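Local structure of putative uncharacterized protein (Ustilago maydis, 4GNX) at residues 4-9 with 46-52; 8-12 with 94-98; 18-22 with 110-116; 63-68 with 99-105. The protein binds single-stranded DNA as a subunit of replication protein A, probably through its OB-fold domains. One frame throughout, in Å; residues are numbered along the deposited sequence.

Contact 1: residues 4-9 with 46-52; sequences YPIEGL and LDDSGEI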
# COMPACT_ATOMS: atom_id res chain seq x y z
N TYR C 4 -22.81 -6.97 -30.54
CA TYR C 4 -22.70 -5.94 -29.51
C TYR C 4 -21.27 -5.43 -29.38
O TYR C 4 -20.32 -6.21 -29.51
CB TYR C 4 -23.12 -6.53 -28.15
CG TYR C 4 -24.60 -6.50 -27.85
CD1 TYR C 4 -25.09 -5.80 -26.74
CD2 TYR C 4 -25.52 -7.17 -28.69
CE1 TYR C 4 -26.46 -5.77 -26.45
CE2 TYR C 4 -26.88 -7.14 -28.42
CZ TYR C 4 -27.35 -6.44 -27.30
OH TYR C 4 -28.71 -6.42 -27.04
N PRO C 5 -21.10 -4.11 -29.10
CA PRO C 5 -19.84 -3.62 -28.56
C PRO C 5 -19.65 -4.22 -27.19
O PRO C 5 -20.65 -4.54 -26.53
CB PRO C 5 -20.09 -2.12 -28.39
CG PRO C 5 -21.56 -2.00 -28.23
CD PRO C 5 -22.11 -3.04 -29.17
N ILE C 6 -18.40 -4.39 -26.76
CA ILE C 6 -18.08 -4.94 -25.43
C ILE C 6 -18.69 -4.11 -24.29
O ILE C 6 -19.29 -4.66 -23.37
CB ILE C 6 -16.57 -5.10 -25.23
CG1 ILE C 6 -16.11 -6.37 -25.94
CG2 ILE C 6 -16.21 -5.18 -23.75
CD1 ILE C 6 -14.63 -6.46 -26.18
N GLU C 7 -18.54 -2.79 -24.39
CA GLU C 7 -19.11 -1.86 -23.41
C GLU C 7 -20.63 -1.96 -23.28
O GLU C 7 -21.21 -1.46 -22.32
CB GLU C 7 -18.70 -0.46 -23.77
CG GLU C 7 -17.40 -0.10 -23.10
CD GLU C 7 -17.59 0.03 -21.60
OE1 GLU C 7 -18.40 0.91 -21.20
OE2 GLU C 7 -16.94 -0.75 -20.84
N GLY C 8 -21.24 -2.63 -24.24
CA GLY C 8 -22.66 -2.83 -24.26
C GLY C 8 -23.14 -3.99 -23.44
O GLY C 8 -24.31 -4.06 -23.15
N LEU C 9 -22.24 -4.88 -23.04
CA LEU C 9 -22.61 -6.12 -22.34
C LEU C 9 -23.05 -5.97 -20.89
O LEU C 9 -22.52 -5.15 -20.14
CB LEU C 9 -21.44 -7.08 -22.36
CG LEU C 9 -20.79 -7.41 -23.71
CD1 LEU C 9 -19.42 -8.07 -23.45
CD2 LEU C 9 -21.71 -8.24 -24.59
N LEU C 46 -10.47 -7.15 -26.49
CA LEU C 46 -10.48 -5.75 -26.85
C LEU C 46 -11.28 -5.46 -28.12
O LEU C 46 -11.21 -6.21 -29.10
CB LEU C 46 -9.04 -5.28 -27.08
CG LEU C 46 -8.85 -3.94 -27.79
CD1 LEU C 46 -9.00 -2.79 -26.80
CD2 LEU C 46 -7.51 -3.90 -28.51
N ASP C 47 -12.04 -4.36 -28.09
CA ASP C 47 -12.60 -3.79 -29.31
C ASP C 47 -12.66 -2.26 -29.24
O ASP C 47 -12.12 -1.65 -28.30
CB ASP C 47 -13.96 -4.43 -29.68
CG ASP C 47 -15.10 -4.05 -28.72
OD1 ASP C 47 -14.97 -3.10 -27.93
OD2 ASP C 47 -16.15 -4.72 -28.78
N ASP C 48 -13.30 -1.65 -30.24
CA ASP C 48 -13.53 -0.20 -30.31
C ASP C 48 -14.10 0.37 -29.02
O ASP C 48 -13.73 1.47 -28.62
CB ASP C 48 -14.53 0.14 -31.43
CG ASP C 48 -14.55 -0.91 -32.53
OD1 ASP C 48 -14.31 -2.12 -32.24
OD2 ASP C 48 -14.83 -0.53 -33.69
N SER C 49 -15.00 -0.37 -28.39
CA SER C 49 -15.70 0.13 -27.22
C SER C 49 -14.91 -0.05 -25.93
O SER C 49 -15.08 0.73 -24.99
CB SER C 49 -17.10 -0.47 -27.10
OG SER C 49 -17.05 -1.87 -26.99
N GLY C 50 -14.05 -1.06 -25.88
CA GLY C 50 -13.27 -1.30 -24.68
C GLY C 50 -12.80 -2.72 -24.48
O GLY C 50 -12.72 -3.50 -25.43
N GLU C 51 -12.47 -3.03 -23.24
CA GLU C 51 -11.86 -4.30 -22.89
C GLU C 51 -12.73 -5.13 -21.95
O GLU C 51 -13.53 -4.58 -21.18
CB GLU C 51 -10.48 -4.08 -22.28
CG GLU C 51 -9.46 -3.52 -23.26
CD GLU C 51 -8.13 -3.12 -22.61
OE1 GLU C 51 -8.04 -1.97 -22.10
OE2 GLU C 51 -7.18 -3.94 -22.63
N ILE C 52 -12.60 -6.45 -22.01
CA ILE C 52 -13.25 -7.30 -21.04
C ILE C 52 -12.46 -8.59 -20.84
O ILE C 52 -11.82 -9.08 -21.78
CB ILE C 52 -14.73 -7.61 -21.40
CG1 ILE C 52 -15.43 -8.34 -20.25
CG2 ILE C 52 -14.83 -8.43 -22.69
CD1 ILE C 52 -16.89 -7.99 -20.05

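Contact 2: residues 8-12 with 94-98; sequences GLSPY and EYEIT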
# COMPACT_ATOMS: atom_id res chain seq x y z
N GLY C 8 -21.24 -2.63 -24.24
CA GLY C 8 -22.66 -2.83 -24.26
C GLY C 8 -23.14 -3.99 -23.44
O GLY C 8 -24.31 -4.06 -23.15
N LEU C 9 -22.24 -4.88 -23.04
CA LEU C 9 -22.61 -6.12 -22.34
C LEU C 9 -23.05 -5.97 -20.89
O LEU C 9 -22.52 -5.15 -20.14
CB LEU C 9 -21.44 -7.08 -22.36
CG LEU C 9 -20.79 -7.41 -23.71
CD1 LEU C 9 -19.42 -8.07 -23.45
CD2 LEU C 9 -21.71 -8.24 -24.59
N SER C 10 -23.99 -6.81 -20.48
CA SER C 10 -24.59 -6.73 -19.15
C SER C 10 -25.28 -8.05 -18.84
O SER C 10 -25.60 -8.82 -19.76
CB SER C 10 -25.64 -5.61 -19.10
OG SER C 10 -26.75 -5.93 -19.94
N PRO C 11 -25.55 -8.32 -17.56
CA PRO C 11 -26.36 -9.50 -17.22
C PRO C 11 -27.80 -9.43 -17.77
O PRO C 11 -28.44 -10.48 -17.94
CB PRO C 11 -26.40 -9.48 -15.68
CG PRO C 11 -25.39 -8.46 -15.25
CD PRO C 11 -25.22 -7.50 -16.37
N TYR C 12 -28.28 -8.23 -18.08
CA TYR C 12 -29.70 -8.00 -18.44
C TYR C 12 -30.09 -8.38 -19.88
O TYR C 12 -31.27 -8.41 -20.22
CB TYR C 12 -30.14 -6.55 -18.11
CG TYR C 12 -29.77 -6.15 -16.70
CD1 TYR C 12 -30.61 -6.43 -15.63
CD2 TYR C 12 -28.54 -5.54 -16.44
CE1 TYR C 12 -30.25 -6.09 -14.33
CE2 TYR C 12 -28.17 -5.20 -15.15
CZ TYR C 12 -29.02 -5.48 -14.10
OH TYR C 12 -28.63 -5.14 -12.82
N GLU C 94 -16.52 -3.22 -14.74
CA GLU C 94 -17.52 -3.71 -13.80
C GLU C 94 -17.92 -5.18 -14.05
O GLU C 94 -18.18 -5.94 -13.12
CB GLU C 94 -18.75 -2.82 -13.96
CG GLU C 94 -19.86 -3.00 -12.95
CD GLU C 94 -21.16 -2.38 -13.42
OE1 GLU C 94 -22.03 -2.09 -12.56
OE2 GLU C 94 -21.32 -2.17 -14.65
N TYR C 95 -17.97 -5.59 -15.32
CA TYR C 95 -18.31 -6.98 -15.63
C TYR C 95 -17.14 -7.81 -16.18
O TYR C 95 -16.09 -7.26 -16.55
CB TYR C 95 -19.50 -7.02 -16.60
CG TYR C 95 -20.74 -6.30 -16.10
CD1 TYR C 95 -21.28 -6.61 -14.86
CD2 TYR C 95 -21.36 -5.32 -16.88
CE1 TYR C 95 -22.40 -5.96 -14.40
CE2 TYR C 95 -22.49 -4.67 -16.43
CZ TYR C 95 -23.01 -4.99 -15.18
OH TYR C 95 -24.13 -4.34 -14.72
N GLU C 96 -17.31 -9.13 -16.16
CA GLU C 96 -16.50 -10.06 -16.96
C GLU C 96 -17.34 -11.21 -17.55
O GLU C 96 -18.53 -11.35 -17.22
CB GLU C 96 -15.23 -10.55 -16.24
CG GLU C 96 -15.39 -11.06 -14.82
CD GLU C 96 -14.09 -10.99 -14.01
OE1 GLU C 96 -13.92 -11.86 -13.11
OE2 GLU C 96 -13.23 -10.09 -14.23
N ILE C 97 -16.73 -11.99 -18.44
CA ILE C 97 -17.42 -13.09 -19.11
C ILE C 97 -16.95 -14.45 -18.63
O ILE C 97 -15.76 -14.68 -18.47
CB ILE C 97 -17.19 -13.02 -20.60
CG1 ILE C 97 -17.88 -11.80 -21.21
CG2 ILE C 97 -17.63 -14.32 -21.27
CD1 ILE C 97 -17.36 -11.45 -22.59
N THR C 98 -17.89 -15.36 -18.41
CA THR C 98 -17.54 -16.75 -18.13
C THR C 98 -18.07 -17.65 -19.23
O THR C 98 -19.25 -17.61 -19.56
CB THR C 98 -18.07 -17.25 -16.76
OG1 THR C 98 -18.03 -16.19 -15.81
CG2 THR C 98 -17.22 -18.39 -16.25

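Contact 3: residues 18-22 with 110-116; sequences IKARV and DATDVPE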
# COMPACT_ATOMS: atom_id res chain seq x y z
N ILE C 18 -20.09 -10.87 -29.64
CA ILE C 18 -19.06 -9.84 -29.74
C ILE C 18 -17.99 -10.20 -30.76
O ILE C 18 -17.70 -11.38 -30.97
CB ILE C 18 -18.42 -9.48 -28.38
CG1 ILE C 18 -17.73 -10.70 -27.74
CG2 ILE C 18 -19.44 -8.84 -27.44
CD1 ILE C 18 -17.03 -10.36 -26.44
N LYS C 19 -17.41 -9.18 -31.38
CA LYS C 19 -16.25 -9.35 -32.24
C LYS C 19 -15.05 -8.70 -31.55
O LYS C 19 -14.99 -7.48 -31.43
CB LYS C 19 -16.51 -8.69 -33.59
CG LYS C 19 -16.14 -9.54 -34.80
CD LYS C 19 -14.88 -9.03 -35.50
CE LYS C 19 -15.17 -8.01 -36.60
NZ LYS C 19 -14.93 -8.51 -37.99
N ALA C 20 -14.11 -9.52 -31.08
CA ALA C 20 -13.00 -9.00 -30.27
C ALA C 20 -11.66 -9.69 -30.54
O ALA C 20 -11.64 -10.88 -30.92
CB ALA C 20 -13.36 -9.12 -28.80
N ARG C 21 -10.54 -8.99 -30.34
CA ARG C 21 -9.25 -9.68 -30.42
C ARG C 21 -8.68 -9.99 -29.06
O ARG C 21 -8.79 -9.19 -28.14
CB ARG C 21 -8.23 -9.03 -31.36
CG ARG C 21 -7.39 -7.90 -30.78
CD ARG C 21 -6.03 -7.76 -31.45
NE ARG C 21 -5.98 -8.09 -32.89
CZ ARG C 21 -6.51 -7.36 -33.86
NH1 ARG C 21 -7.20 -6.25 -33.58
NH2 ARG C 21 -6.39 -7.74 -35.12
N VAL C 22 -8.09 -11.18 -28.94
CA VAL C 22 -7.45 -11.61 -27.71
C VAL C 22 -6.14 -10.86 -27.56
O VAL C 22 -5.25 -11.00 -28.38
CB VAL C 22 -7.12 -13.11 -27.72
CG1 VAL C 22 -6.46 -13.49 -26.41
CG2 VAL C 22 -8.37 -13.95 -27.95
N ASP C 110 -12.11 -10.81 -41.09
CA ASP C 110 -11.91 -9.36 -41.02
C ASP C 110 -11.28 -8.97 -39.69
O ASP C 110 -11.78 -9.34 -38.63
CB ASP C 110 -13.24 -8.61 -41.15
CG ASP C 110 -13.86 -8.76 -42.51
OD1 ASP C 110 -13.69 -9.83 -43.13
OD2 ASP C 110 -14.54 -7.82 -42.95
N ALA C 111 -10.18 -8.23 -39.77
CA ALA C 111 -9.51 -7.69 -38.59
C ALA C 111 -9.61 -6.16 -38.53
O ALA C 111 -9.26 -5.55 -37.52
CB ALA C 111 -8.05 -8.14 -38.54
N THR C 112 -10.12 -5.55 -39.60
CA THR C 112 -10.13 -4.09 -39.76
C THR C 112 -11.07 -3.33 -38.81
O THR C 112 -10.74 -2.22 -38.38
CB THR C 112 -10.43 -3.70 -41.22
OG1 THR C 112 -11.33 -4.65 -41.79
CG2 THR C 112 -9.14 -3.67 -42.03
N ASP C 113 -12.22 -3.91 -38.47
CA ASP C 113 -13.15 -3.30 -37.52
C ASP C 113 -12.50 -3.19 -36.14
O ASP C 113 -12.64 -2.18 -35.45
CB ASP C 113 -14.44 -4.11 -37.34
CG ASP C 113 -14.67 -5.12 -38.45
OD1 ASP C 113 -13.71 -5.58 -39.10
OD2 ASP C 113 -15.85 -5.49 -38.64
N VAL C 114 -11.79 -4.25 -35.76
CA VAL C 114 -11.19 -4.37 -34.44
C VAL C 114 -9.85 -3.65 -34.35
O VAL C 114 -8.98 -3.86 -35.19
CB VAL C 114 -10.99 -5.85 -34.05
CG1 VAL C 114 -10.59 -5.98 -32.59
CG2 VAL C 114 -12.25 -6.65 -34.32
N PRO C 115 -9.68 -2.80 -33.32
CA PRO C 115 -8.40 -2.12 -33.11
C PRO C 115 -7.28 -3.10 -32.79
O PRO C 115 -7.54 -4.20 -32.29
CB PRO C 115 -8.68 -1.21 -31.91
CG PRO C 115 -10.17 -1.11 -31.82
CD PRO C 115 -10.68 -2.41 -32.32
N GLU C 116 -6.05 -2.70 -33.07
CA GLU C 116 -4.89 -3.52 -32.75
C GLU C 116 -4.14 -2.94 -31.56
O GLU C 116 -4.18 -1.73 -31.32
CB GLU C 116 -4.00 -3.72 -33.99
CG GLU C 116 -4.60 -4.72 -34.96
CD GLU C 116 -3.82 -4.90 -36.24
OE1 GLU C 116 -3.82 -3.97 -37.09
OE2 GLU C 116 -3.23 -5.99 -36.42

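Contact 4: residues 63-68 with 99-105; sequences RFYPLL and FENSTEI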
# COMPACT_ATOMS: atom_id res chain seq x y z
N ARG C 63 -12.26 -27.17 -24.27
CA ARG C 63 -12.97 -26.72 -25.44
C ARG C 63 -12.35 -25.48 -26.09
O ARG C 63 -12.26 -25.41 -27.31
CB ARG C 63 -14.43 -26.47 -25.09
CG ARG C 63 -15.18 -27.75 -24.75
CD ARG C 63 -16.66 -27.53 -24.48
NE ARG C 63 -17.37 -26.92 -25.59
CZ ARG C 63 -18.13 -25.83 -25.50
NH1 ARG C 63 -18.30 -25.23 -24.32
NH2 ARG C 63 -18.75 -25.35 -26.57
N PHE C 64 -11.89 -24.52 -25.29
CA PHE C 64 -11.51 -23.23 -25.86
C PHE C 64 -10.05 -22.80 -25.73
O PHE C 64 -9.60 -21.94 -26.49
CB PHE C 64 -12.43 -22.14 -25.34
CG PHE C 64 -13.88 -22.46 -25.54
CD1 PHE C 64 -14.38 -22.70 -26.82
CD2 PHE C 64 -14.75 -22.52 -24.47
CE1 PHE C 64 -15.73 -23.00 -27.01
CE2 PHE C 64 -16.09 -22.81 -24.66
CZ PHE C 64 -16.58 -23.05 -25.93
N TYR C 65 -9.32 -23.38 -24.77
CA TYR C 65 -7.93 -22.98 -24.58
C TYR C 65 -7.15 -23.13 -25.88
O TYR C 65 -6.50 -22.17 -26.32
CB TYR C 65 -7.23 -23.71 -23.44
CG TYR C 65 -5.84 -23.15 -23.19
CD1 TYR C 65 -5.65 -22.02 -22.39
CD2 TYR C 65 -4.71 -23.73 -23.79
CE1 TYR C 65 -4.38 -21.49 -22.17
CE2 TYR C 65 -3.45 -23.20 -23.58
CZ TYR C 65 -3.29 -22.09 -22.77
OH TYR C 65 -2.03 -21.56 -22.55
N PRO C 66 -7.23 -24.31 -26.52
CA PRO C 66 -6.52 -24.47 -27.79
C PRO C 66 -7.03 -23.49 -28.83
O PRO C 66 -6.25 -22.94 -29.59
CB PRO C 66 -6.86 -25.90 -28.21
CG PRO C 66 -7.24 -26.59 -26.94
CD PRO C 66 -7.95 -25.55 -26.15
N LEU C 67 -8.33 -23.23 -28.80
CA LEU C 67 -9.01 -22.44 -29.82
C LEU C 67 -8.66 -20.96 -29.86
O LEU C 67 -8.74 -20.33 -30.91
CB LEU C 67 -10.52 -22.62 -29.66
CG LEU C 67 -11.52 -21.99 -30.64
CD1 LEU C 67 -11.20 -22.34 -32.09
CD2 LEU C 67 -12.92 -22.45 -30.28
N LEU C 68 -8.28 -20.38 -28.72
CA LEU C 68 -8.08 -18.93 -28.66
C LEU C 68 -6.60 -18.58 -28.62
O LEU C 68 -5.87 -19.06 -27.76
CB LEU C 68 -8.81 -18.34 -27.46
CG LEU C 68 -10.34 -18.37 -27.41
CD1 LEU C 68 -10.81 -18.14 -25.98
CD2 LEU C 68 -10.95 -17.33 -28.34
N PHE C 99 -17.19 -18.47 -19.79
CA PHE C 99 -17.58 -19.40 -20.81
C PHE C 99 -18.35 -20.56 -20.20
O PHE C 99 -17.87 -21.25 -19.30
CB PHE C 99 -16.36 -19.94 -21.55
CG PHE C 99 -15.54 -18.89 -22.22
CD1 PHE C 99 -16.14 -17.78 -22.82
CD2 PHE C 99 -14.15 -19.03 -22.30
CE1 PHE C 99 -15.37 -16.81 -23.46
CE2 PHE C 99 -13.38 -18.06 -22.94
CZ PHE C 99 -14.00 -16.96 -23.52
N GLU C 100 -19.57 -20.73 -20.70
CA GLU C 100 -20.39 -21.90 -20.39
C GLU C 100 -20.29 -22.91 -21.55
O GLU C 100 -19.66 -22.63 -22.57
CB GLU C 100 -21.84 -21.47 -20.11
CG GLU C 100 -22.42 -20.49 -21.13
CD GLU C 100 -23.80 -19.95 -20.77
OE1 GLU C 100 -24.52 -20.60 -19.97
OE2 GLU C 100 -24.17 -18.87 -21.30
N ASN C 101 -20.90 -24.07 -21.39
CA ASN C 101 -20.85 -25.09 -22.43
C ASN C 101 -21.56 -24.72 -23.73
O ASN C 101 -21.15 -25.17 -24.80
CB ASN C 101 -21.31 -26.45 -21.90
CG ASN C 101 -20.20 -27.18 -21.18
OD1 ASN C 101 -20.45 -28.13 -20.45
ND2 ASN C 101 -18.95 -26.73 -21.38
N SER C 102 -22.58 -23.87 -23.65
CA SER C 102 -23.27 -23.37 -24.84
C SER C 102 -22.45 -22.35 -25.66
O SER C 102 -22.91 -21.87 -26.70
CB SER C 102 -24.60 -22.74 -24.43
OG SER C 102 -24.45 -21.35 -24.20
N THR C 103 -21.26 -22.01 -25.19
CA THR C 103 -20.50 -20.89 -25.75
C THR C 103 -19.97 -21.18 -27.16
O THR C 103 -19.34 -22.21 -27.40
CB THR C 103 -19.39 -20.42 -24.79
OG1 THR C 103 -19.98 -19.80 -23.65
CG2 THR C 103 -18.47 -19.39 -25.45
N GLU C 104 -20.26 -20.26 -28.07
CA GLU C 104 -19.83 -20.32 -29.46
C GLU C 104 -18.65 -19.39 -29.69
O GLU C 104 -18.75 -18.17 -29.45
CB GLU C 104 -20.98 -19.88 -30.38
CG GLU C 104 -22.08 -20.92 -30.61
CD GLU C 104 -21.94 -21.66 -31.94
OE1 GLU C 104 -20.84 -21.68 -32.54
OE2 GLU C 104 -22.96 -22.23 -32.40
N ILE C 105 -17.54 -19.96 -30.15
CA ILE C 105 -16.38 -19.20 -30.61
C ILE C 105 -16.01 -19.64 -32.03
O ILE C 105 -15.78 -20.83 -32.30
CB ILE C 105 -15.17 -19.36 -29.68
CG1 ILE C 105 -15.52 -18.88 -28.27
CG2 ILE C 105 -13.96 -18.61 -30.23
CD1 ILE C 105 -14.48 -19.20 -27.22

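Contact 1: residues 4-9 with 46-52
Y4 approaches the turn only through its backbone, and P5 makes the first real contact, its CB 3.4 Å from S49 OG. At I6 a short 3-10 turn (6-8) begins, and its leading amides are met by side chains across the gap: I6 N donates to D47 OD2 (3.0 Å) and E7 N to S49 OG (3.1 Å, almost straight). D47 divides its carboxylate: while OD2 takes I6 N, OD1 accepts within its own turn, from S49 N in an Asx turn that G50 N extends to an Asx motif, and from S49 OG at 2.6 Å. The I6 side chain goes inward, with CG2 3.7 Å from I52 CG2. E7 then lies over the tip, CG 3.1 Å from S49 O, close to a G50 whose backbone angles suit glycine. L9 CD1 ends the run 4.2 Å from I52 CD1. The turn, which joins strands 39-46 and 51-57 of the OB fold, thus uses D47 and S49 twice over, to fix its own shape and to hold the N-terminal arm.

Contact 2: residues 8-12 with 94-98
The two backbones run nearly at right angles: the direction from L9 to Y12 makes 98° with that from Y95 to I97. They stay well apart, the nearest CA atoms being those of S10 and Y95 at 7.2 Å, so the N-terminal arm is no extra strand of the sheet here, and side chains bridge the gap. Y95 does most of this. From the start of strand 95-99 its ring reaches beneath the arm and meets three consecutive residues: L9 O is 3.5 Å from Y95 CD2, S10 CA is 4.0 Å from Y95 CE2, and P11 sits over one face. That last pair is a CH-pi contact, P11 CD lying 3.9 Å from the Y95 ring centroid and 25° off the normal. Further out, Y95 OH lies 4.2 Å from Y12 CE2, at the edge of the Y12 ring. On the buried side L9 CD1 touches I97 CD1 at 4.1 Å, where W16 and I18 also pack. The nearest atom of the contact is about 4 Å from the bound DNA. With van der Waals and CH-pi contacts alone joining the segments, shape and not bond direction sets how the arm lies on Y95.

Contact 3: residues 18-22 with 110-116
Two basic side chains on strand 18-22, K19 and R21, point at the loop that follows strand 104-107 and carry nearly all the polar traffic. K19 NZ forms a salt bridge with D113 OD2 (3.2 Å), weak as a hydrogen bond, and a weak hydrogen bond to D110 O (3.3 Å), while its CD rests 3.7 Å from V114 CG2. R21 spends its donors mainly on main-chain oxygens: NE goes to N71 O outside the two segments, and NH1 reaches P115 O at a very short 2.4 Å and, weakly, V114 O at 3.4 Å. E116 CG lies over a face of the guanidinium, and E116 OE2 is a long 3.8 Å from R21 NH2, out of its plane, so that pairing is one of charges alone. Between the two cations V114 points at the strand, its CG1 4.4 Å from A20 C. The strand itself is held in the OB-fold sheet on both flanks, pairing with 39-46 (R21 with L46) and 73-77 (A20 with Y74), and V73 of the latter also touches K19, R21 and V114.

Contact 4: residues 63-68 with 99-105
F64 and I105 meet at the centre. I105 CD1 lies over a face of the F64 ring, 3.9 Å from its centroid in a CH-pi contact, and 3.5 Å from F64 CD1. F99 approaches the same ring obliquely, centroids 5.6 Å apart, with F64 CD2 and F99 CD2 4.2 Å from each other. L68 bridges F99 and I105, its CD1 4.0 Å from F99 CE2 and its CD2 3.8 Å from I105 CG2, and L67 CD2 covers I105 CB at 3.9 Å nearer the surface. F64 belongs to the OB-fold helix, 59-64, inserted between strands 51-57 and 73-77; the helix end and the residues after it pack against the bend that leads from strand 95-99 to strand 104-107. That bend is a type I turn from E100 to T103, closed by T103 N to E100 O (3.1 Å); T103 OG1 bonds to K78 O and takes a weak bond from E100 N. Beyond the F64 ring, whose CZ is 3.2 Å from T103 O, R63 stretches over the turn. Its NH2 donates to T103 O at 3.3 Å and its NH1 more weakly to E100 O at 3.4 Å, while the E100 carboxylate turns away to a salt bridge with R80.

How the contacts relate
All four contacts fasten parts of one OB-fold barrel. Contacts 1 and 2 share L9 and meet on neighbouring strands 51-57 and 95-99, where I52 CG2 lies 3.9 Å from I97 CD1; together they lay the N-terminal arm along the barrel. Contact 3 adds the chain that follows strand 104-107, joining contact 1 where D48 packs on P115 and where the strands pair at L46 and R21. Contact 4 has the largest buried share (F64, L68, F99, T103, I105); contact 1 buries I6, L9, D47 and I52, while contacts 2 and 3 lie more at the surface. Contact 1 relies on backbone amides, contact 2 on an aromatic face, and contacts 3 and 4 on basic side chains reaching main-chain oxygens.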